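Local coordinates for protein CptN Toxin (Eubacterium rectale DSM 17629, PDB 4RMO) that is the toxin of the CptIN type III toxin-antitoxin system, held in complex with its RNA antitoxin, and is probably an endoribonuclease, as in related systems, at residues F36-S39 with N40-G43. Residues are numbered along the deposited sequence; the frame is centred on the assembly and turned at random.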
loop_
_atom_site.group_PDB
_atom_site.type_symbol
_atom_site.label_atom_id
_atom_site.label_comp_id
_atom_site.label_asym_id
_atom_site.label_seq_id
_atom_site.Cartn_x
_atom_site.Cartn_y
_atom_site.Cartn_z
ATOM N N PHE A 36 12.729 16.129 2.360
ATOM C CA PHE A 36 12.470 16.313 0.934
ATOM C C PHE A 36 13.000 17.629 0.444
ATOM O O PHE A 36 13.197 18.541 1.204
ATOM C CB PHE A 36 10.970 16.242 0.590
ATOM C CG PHE A 36 10.085 16.994 1.546
ATOM C CD1 PHE A 36 10.037 18.378 1.550
ATOM C CD2 PHE A 36 9.238 16.323 2.362
ATOM C CE1 PHE A 36 9.189 19.072 2.400
ATOM C CE2 PHE A 36 8.409 16.999 3.247
ATOM C CZ PHE A 36 8.383 18.385 3.269
ATOM N N GLU A 37 13.249 17.701 -0.851
ATOM C CA GLU A 37 13.664 18.931 -1.497
ATOM C C GLU A 37 12.480 19.869 -1.577
ATOM O O GLU A 37 11.339 19.439 -1.673
ATOM C CB GLU A 37 14.203 18.632 -2.901
ATOM C CG GLU A 37 14.858 19.848 -3.555
ATOM C CD GLU A 37 15.768 19.501 -4.716
ATOM O OE1 GLU A 37 15.728 18.341 -5.186
ATOM O OE2 GLU A 37 16.549 20.393 -5.123
ATOM N N ASP A 38 12.737 21.163 -1.503
ATOM C CA ASP A 38 11.672 22.154 -1.668
ATOM C C ASP A 38 11.117 22.094 -3.104
ATOM O O ASP A 38 11.899 21.983 -4.051
ATOM C CB ASP A 38 12.226 23.532 -1.388
ATOM C CG ASP A 38 11.154 24.579 -1.338
ATOM O OD1 ASP A 38 10.395 24.613 -0.342
ATOM O OD2 ASP A 38 11.134 25.431 -2.245
ATOM N N SER A 39 9.795 22.204 -3.255
ATOM C CA SER A 39 9.137 22.204 -4.596
ATOM C C SER A 39 9.456 23.423 -5.453
ATOM O O SER A 39 9.542 23.308 -6.673
ATOM C CB SER A 39 7.617 22.174 -4.462
ATOM O OG SER A 39 7.204 21.327 -3.440
ATOM N N ASN A 40 9.580 24.591 -4.813
ATOM C CA ASN A 40 9.731 25.877 -5.521
ATOM C C ASN A 40 11.160 26.264 -5.900
ATOM O O ASN A 40 11.361 26.858 -6.949
ATOM C CB ASN A 40 9.081 27.006 -4.732
ATOM C CG ASN A 40 7.622 26.722 -4.384
ATOM O OD1 ASN A 40 7.200 26.901 -3.247
ATOM N ND2 ASN A 40 6.852 26.235 -5.357
ATOM N N TYR A 41 12.153 25.903 -5.090
ATOM C CA TYR A 41 13.569 26.181 -5.413
ATOM C C TYR A 41 14.444 24.980 -5.240
ATOM O O TYR A 41 14.521 24.399 -4.143
ATOM C CB TYR A 41 14.137 27.293 -4.525
ATOM C CG TYR A 41 13.518 28.630 -4.775
ATOM C CD1 TYR A 41 12.330 28.986 -4.159
ATOM C CD2 TYR A 41 14.122 29.548 -5.662
ATOM C CE1 TYR A 41 11.743 30.221 -4.414
ATOM C CE2 TYR A 41 13.548 30.781 -5.927
ATOM C CZ TYR A 41 12.359 31.113 -5.303
ATOM O OH TYR A 41 11.788 32.331 -5.584
ATOM N N ASN A 42 15.090 24.571 -6.324
ATOM C CA ASN A 42 16.079 23.501 -6.257
ATOM C C ASN A 42 17.244 23.987 -5.402
ATOM O O ASN A 42 17.563 25.176 -5.387
ATOM C CB ASN A 42 16.565 23.087 -7.667
ATOM C CG ASN A 42 15.487 22.379 -8.502
ATOM O OD1 ASN A 42 15.151 21.231 -8.240
ATOM N ND2 ASN A 42 14.974 23.050 -9.531
ATOM N N GLY A 43 17.855 23.081 -4.657
ATOM C CA GLY A 43 18.976 23.441 -3.783
ATOM C C GLY A 43 18.542 23.935 -2.414
ATOM O O GLY A 43 19.392 24.310 -1.604
HETATM O O HOH W 1 12.612 22.128 -6.889
#
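The loop of a beta hairpin, joining antiparallel strands 32-37 and 44-51, is tied by two carboxylates, with Glu37, the last residue of strand 32-37, and Asp38, which follows it, accepting backbone N-H groups from residues 40-43. The Asp38 carboxylate reaches forward because CG lies anti to the backbone N (chi1 -172°). Its OD2 lies 3.1 Å from Tyr41 N and takes that N-H through the lone pair turned away from OD1, and more weakly that of Asn40, where OD2 to N is also 3.1 Å but the bond is bent to 131°. The bond to Asn40, two residues on, is that of an Asx turn, though weak; the one to Tyr41 reaches a residue further. Glu37, its chain extended, spans the mouth of the loop, and its OE2, 3.0 Å from Gly43 N, receives that N-H in a nearly straight bond (164°). The same oxygen lies 3.3 Å from Asn42 CA, with the carboxylate and the Asn42 amide turned steeply against each other. A water lies 2.9 Å from Asp38 O, to which it can donate, and may also donate, weakly, to Asn42 OD1. Tyr150 and Trp46 also hydrogen-bond the buried Asp38 carboxylate, on OD2 and OD1 respectively, so that the loop, near the bound RNA, is joined to helix 146-153 and strand 44-51.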